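Local coordinates for protein pyruvate kinase (Pseudomonas aeruginosa, PDB 6QXL) that probably catalyses the last step of glycolysis, making pyruvate and ATP from phosphoenolpyruvate and ADP, and binds magnesium and glucose-6-phosphate as a homotetramer, at residues A[82-87]-A[103-108]; A[130-135]-A[152-157]. One frame throughout, in Å; residues are numbered along the deposited sequence.

Contact 1 of 2, residues A[82-87]-A[103-108]; sequences KRIELQ and GTQEVV
Q105 carries most of this contact, its amide reaching E85 O between the side chains of I84 and L86. Its CG stands anti to the backbone N (chi1 180°), and a bend at chi2 then turns CD out of that line. At the strand, Q105 NE2 donates to E85 O at 2.9 Å. The N-H...O angle of 169° makes the bond nearly straight, and the acceptor lies close to the amide plane, although the donor is tilted 24° from the plane of the E85 carbonyl. The other amide atom, Q105 OE1, rests 3.8 Å from I84 CB, while L86 CD2 approaches Q105 NE2 at 3.8 Å; carbons of I84 and L86 thus touch the two ends of the amide. Strand 83-86 pairs on one edge with strand 152-155, so E85 O points from the edge not paired with 152-155, and the glutamine takes it, coming from the face of the strand that carries I84. Both segments belong to the β-barrel B domain, which pyruvate kinases insert in their TIM barrel. I84 also reaches the backbone of the loop, with CD1 3.9 Å from T104 O, and its side chain continues onto F79, F92 and L154. T104 organises a turn in the loop: OG1 accepts from E106 N at 3.0 Å in an ST turn and, less directly, from V107 N, while T104 N donates to V107 O at 2.8 Å, which leaves Q105 within the turn. The Q105 side chain also touches D90.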
loop_
_atom_site.group_PDB
_atom_site.type_symbol
_atom_site.label_atom_id
_atom_site.label_comp_id
_atom_site.label_asym_id
_atom_site.label_seq_id
_atom_site.Cartn_x
_atom_site.Cartn_y
_atom_site.Cartn_z
ATOM N N LYS A 82 59.142 15.328 -13.954
ATOM C CA LYS A 82 57.939 14.526 -13.753
ATOM C C LYS A 82 56.531 15.097 -13.684
ATOM O O LYS A 82 55.607 14.369 -13.783
ATOM C CB LYS A 82 58.175 13.627 -12.565
ATOM C CG LYS A 82 59.617 13.255 -12.397
ATOM C CD LYS A 82 59.818 12.319 -11.229
ATOM C CE LYS A 82 60.645 11.110 -11.632
ATOM N NZ LYS A 82 60.120 9.868 -10.997
ATOM N N ARG A 83 56.366 16.365 -13.431
ATOM C CA ARG A 83 55.063 16.923 -13.349
ATOM C C ARG A 83 55.024 18.308 -13.921
ATOM O O ARG A 83 56.018 18.939 -14.046
ATOM C CB ARG A 83 54.681 16.948 -11.873
ATOM C CG ARG A 83 53.307 17.486 -11.557
ATOM C CD ARG A 83 53.027 17.391 -10.087
ATOM N NE ARG A 83 53.902 18.230 -9.282
ATOM C CZ ARG A 83 53.716 19.524 -9.051
ATOM N NH1 ARG A 83 54.573 20.185 -8.281
ATOM N NH2 ARG A 83 52.687 20.157 -9.593
ATOM N N ILE A 84 53.867 18.742 -14.347
ATOM C CA ILE A 84 53.666 20.113 -14.811
ATOM C C ILE A 84 52.420 20.683 -14.150
ATOM O O ILE A 84 51.626 19.963 -13.562
ATOM C CB ILE A 84 53.508 20.229 -16.356
ATOM C CG1 ILE A 84 52.276 19.416 -16.837
ATOM C CG2 ILE A 84 54.746 19.740 -17.076
ATOM C CD1 ILE A 84 51.713 19.855 -18.173
ATOM N N GLU A 85 52.243 21.983 -14.292
ATOM C CA GLU A 85 51.084 22.701 -13.796
ATOM C C GLU A 85 50.460 23.480 -14.931
ATOM O O GLU A 85 51.153 24.145 -15.673
ATOM C CB GLU A 85 51.528 23.669 -12.680
ATOM C CG GLU A 85 51.461 23.088 -11.276
ATOM C CD GLU A 85 50.056 23.109 -10.678
ATOM O OE1 GLU A 85 49.898 22.402 -9.649
ATOM O OE2 GLU A 85 49.149 23.884 -11.127
ATOM N N LEU A 86 49.141 23.418 -15.040
ATOM C CA LEU A 86 48.399 24.042 -16.138
ATOM C C LEU A 86 47.375 25.000 -15.607
ATOM O O LEU A 86 46.752 24.735 -14.583
ATOM C CB LEU A 86 47.695 22.997 -17.018
ATOM C CG LEU A 86 48.541 22.054 -17.850
ATOM C CD1 LEU A 86 47.676 20.909 -18.402
ATOM C CD2 LEU A 86 49.177 22.852 -18.987
ATOM N N GLN A 87 47.216 26.114 -16.332
ATOM C CA GLN A 87 46.286 27.170 -15.969
ATOM C C GLN A 87 45.147 27.227 -16.986
ATOM O O GLN A 87 45.291 26.858 -18.153
ATOM C CB GLN A 87 46.989 28.498 -15.904
ATOM C CG GLN A 87 48.084 28.529 -14.860
ATOM C CD GLN A 87 48.669 29.915 -14.696
ATOM O OE1 GLN A 87 47.992 30.963 -14.831
ATOM N NE2 GLN A 87 49.966 29.954 -14.361
ATOM N N GLY A 103 57.585 14.528 -22.234
ATOM C CA GLY A 103 56.435 15.400 -22.086
ATOM C C GLY A 103 56.877 16.779 -21.616
ATOM O O GLY A 103 57.846 16.915 -20.867
ATOM N N THR A 104 56.217 17.808 -22.115
ATOM C CA THR A 104 56.562 19.169 -21.765
ATOM C C THR A 104 55.333 19.887 -21.273
ATOM O O THR A 104 54.272 19.297 -21.114
ATOM C CB THR A 104 57.114 19.915 -23.001
ATOM O OG1 THR A 104 56.023 20.232 -23.884
ATOM C CG2 THR A 104 58.164 19.063 -23.709
ATOM N N GLN A 105 55.477 21.181 -21.043
ATOM C CA GLN A 105 54.381 22.049 -20.660
ATOM C C GLN A 105 53.328 22.217 -21.761
ATOM O O GLN A 105 52.241 22.718 -21.492
ATOM C CB GLN A 105 55.034 23.426 -20.315
ATOM C CG GLN A 105 54.104 24.544 -19.880
ATOM C CD GLN A 105 53.583 24.363 -18.481
ATOM O OE1 GLN A 105 54.263 23.800 -17.562
ATOM N NE2 GLN A 105 52.341 24.807 -18.278
ATOM N N GLU A 106 53.652 21.823 -23.003
ATOM C CA GLU A 106 52.762 22.028 -24.132
ATOM C C GLU A 106 52.209 20.753 -24.750
ATOM O O GLU A 106 51.182 20.787 -25.452
ATOM C CB GLU A 106 53.457 22.818 -25.220
ATOM C CG GLU A 106 53.908 24.212 -24.805
ATOM C CD GLU A 106 54.945 24.789 -25.761
ATOM O OE1 GLU A 106 54.618 24.740 -26.965
ATOM O OE2 GLU A 106 56.064 25.251 -25.337
ATOM N N VAL A 107 52.864 19.614 -24.527
ATOM C CA VAL A 107 52.451 18.379 -25.150
ATOM C C VAL A 107 52.924 17.194 -24.336
ATOM O O VAL A 107 53.991 17.247 -23.728
ATOM C CB VAL A 107 52.985 18.276 -26.622
ATOM C CG1 VAL A 107 54.506 18.324 -26.653
ATOM C CG2 VAL A 107 52.489 17.015 -27.287
ATOM N N VAL A 108 52.134 16.123 -24.366
ATOM C CA VAL A 108 52.537 14.831 -23.824
ATOM C C VAL A 108 52.132 13.756 -24.827
ATOM O O VAL A 108 51.196 13.933 -25.611
ATOM C CB VAL A 108 51.904 14.563 -22.433
ATOM C CG1 VAL A 108 50.377 14.376 -22.530
ATOM C CG2 VAL A 108 52.539 13.351 -21.749
#

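Contact 2 of 2, residues A[130-135]-A[152-157]; sequences GRVVMV and GPLSDH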
loop_
_atom_site.group_PDB
_atom_site.type_symbol
_atom_site.label_atom_id
_atom_site.label_comp_id
_atom_site.label_asym_id
_atom_site.label_seq_id
_atom_site.Cartn_x
_atom_site.Cartn_y
_atom_site.Cartn_z
ATOM N N GLY A 130 39.014 13.569 -13.176
ATOM C CA GLY A 130 38.278 14.815 -13.288
ATOM C C GLY A 130 38.939 16.066 -12.762
ATOM O O GLY A 130 38.384 17.145 -12.919
ATOM N N ARG A 131 40.121 15.947 -12.164
ATOM C CA ARG A 131 40.819 17.096 -11.552
ATOM C C ARG A 131 41.171 18.193 -12.554
ATOM O O ARG A 131 41.102 19.360 -12.228
ATOM C CB ARG A 131 42.077 16.617 -10.803
ATOM C CG ARG A 131 41.730 16.144 -9.418
ATOM C CD ARG A 131 42.645 15.051 -8.829
ATOM N NE ARG A 131 42.116 14.588 -7.541
ATOM C CZ ARG A 131 41.795 13.315 -7.201
ATOM N NH1 ARG A 131 41.902 12.307 -8.091
ATOM N NH2 ARG A 131 41.268 13.110 -6.004
ATOM N N VAL A 132 41.573 17.773 -13.751
ATOM C CA VAL A 132 41.887 18.668 -14.858
ATOM C C VAL A 132 40.900 18.386 -15.979
ATOM O O VAL A 132 40.560 17.244 -16.234
ATOM C CB VAL A 132 43.334 18.439 -15.336
ATOM C CG1 VAL A 132 43.615 19.191 -16.637
ATOM C CG2 VAL A 132 44.313 18.899 -14.259
ATOM N N VAL A 133 40.430 19.439 -16.632
ATOM C CA VAL A 133 39.452 19.304 -17.709
ATOM C C VAL A 133 39.906 20.129 -18.909
ATOM O O VAL A 133 40.336 21.279 -18.754
ATOM C CB VAL A 133 38.042 19.778 -17.282
ATOM C CG1 VAL A 133 37.040 19.618 -18.430
ATOM C CG2 VAL A 133 37.578 19.020 -16.050
ATOM N N MET A 134 39.798 19.536 -20.096
ATOM C CA MET A 134 40.154 20.206 -21.333
ATOM C C MET A 134 39.084 20.009 -22.378
ATOM O O MET A 134 38.300 19.051 -22.307
ATOM C CB MET A 134 41.467 19.646 -21.863
ATOM C CG MET A 134 42.546 19.572 -20.806
ATOM S SD MET A 134 44.112 19.428 -21.634
ATOM C CE MET A 134 45.175 18.952 -20.256
ATOM N N VAL A 135 39.056 20.924 -23.343
ATOM C CA VAL A 135 38.173 20.803 -24.491
ATOM C C VAL A 135 39.023 20.708 -25.766
ATOM O O VAL A 135 40.022 21.413 -25.902
ATOM C CB VAL A 135 37.160 21.967 -24.555
ATOM C CG1 VAL A 135 37.872 23.322 -24.647
ATOM C CG2 VAL A 135 36.182 21.767 -25.724
ATOM N N GLY A 152 45.222 22.638 -13.034
ATOM C CA GLY A 152 45.743 21.788 -11.990
ATOM C C GLY A 152 47.028 21.121 -12.415
ATOM O O GLY A 152 47.558 21.415 -13.477
ATOM N N PRO A 153 47.547 20.216 -11.606
ATOM C CA PRO A 153 48.751 19.498 -11.980
ATOM C C PRO A 153 48.496 18.298 -12.874
ATOM O O PRO A 153 47.407 17.744 -12.865
ATOM C CB PRO A 153 49.322 19.058 -10.613
ATOM C CG PRO A 153 48.107 18.847 -9.787
ATOM C CD PRO A 153 47.101 19.893 -10.231
ATOM N N LEU A 154 49.520 17.894 -13.610
ATOM C CA LEU A 154 49.485 16.692 -14.430
ATOM C C LEU A 154 50.818 15.990 -14.247
ATOM O O LEU A 154 51.856 16.638 -14.228
ATOM C CB LEU A 154 49.275 17.064 -15.899
ATOM C CG LEU A 154 48.248 16.277 -16.736
ATOM C CD1 LEU A 154 46.894 16.189 -16.051
ATOM C CD2 LEU A 154 48.002 16.926 -18.085
ATOM N N SER A 155 50.803 14.675 -14.177
ATOM C CA SER A 155 52.026 13.919 -13.969
ATOM C C SER A 155 51.982 12.601 -14.764
ATOM O O SER A 155 50.958 12.264 -15.364
ATOM C CB SER A 155 52.207 13.668 -12.469
ATOM O OG SER A 155 51.229 12.746 -11.991
ATOM N N ASP A 156 53.089 11.858 -14.724
ATOM C CA ASP A 156 53.252 10.668 -15.545
ATOM C C ASP A 156 52.076 9.697 -15.340
ATOM O O ASP A 156 51.576 9.522 -14.234
ATOM C CB ASP A 156 54.558 9.931 -15.243
ATOM C CG ASP A 156 55.802 10.758 -15.576
ATOM O OD1 ASP A 156 55.694 11.979 -15.850
ATOM O OD2 ASP A 156 56.939 10.193 -15.486
ATOM N N HIS A 157 51.630 9.122 -16.450
ATOM C CA HIS A 157 50.648 8.048 -16.476
ATOM C C HIS A 157 49.291 8.365 -15.860
ATOM O O HIS A 157 48.579 7.455 -15.495
ATOM C CB HIS A 157 51.231 6.785 -15.815
ATOM C CG HIS A 157 52.489 6.290 -16.446
ATOM N ND1 HIS A 157 52.631 6.142 -17.817
ATOM C CD2 HIS A 157 53.689 5.984 -15.896
ATOM C CE1 HIS A 157 53.853 5.707 -18.079
ATOM N NE2 HIS A 157 54.512 5.615 -16.930
#
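V132 CG2 is the methyl that meets three successive residues of strand 152-155. It lies 3.6 Å from P153 O and 3.9 Å from G152 CA, an approach to the main chain helped by the absence of a side chain on the glycine. The same methyl touches L154 CD1 at 4.1 Å, and it takes this place by standing anti to the carbonyl carbon of V132. R131 and V132 together face L127 in a classic β bulge, at the start of the strand that brings V132 here. Within the B-domain barrel, the short segments 132-135 and 152-155 run almost perpendicular (88°), their axes 8.0 Å apart at closest; the contact is thus side-chain packing between two sheets of the barrel rather than strand pairing. Further along, M134 and L154 reach toward each other tip to tip, M134 CE to L154 CD2 at 4.1 Å. The methionine puts CG beside its backbone N (chi1 -48°) and runs extended beyond CG, so that its terminal CE is the atom that meets the leucine. The two methyls of L154 are divided between the partners: CD1 to V132, CD2 to M134. L127 touches both M134 and L154, and F92 and F94 pack on M134.

In the fold
The two contacts, with centres about 9 Å apart, share one two-stranded antiparallel sheet: contact 1 uses strand 83-86 and contact 2 its neighbour 152-155. Probable backbone hydrogen bonds join them, I84 N to L154 O at 2.9 Å and L86 N to G152 O at 3.0 Å. Contact 1 lies at the surface, about 34 Å from the chain centre, and combines a directional amide-to-carbonyl bond with a few apolar contacts. Contact 2, about 27 Å from that centre, is buried, and what holds between its two segments is van der Waals packing alone. I84 and L86 touch L154, and L86 touches M134, so apolar side chains run continuously from one contact to the other.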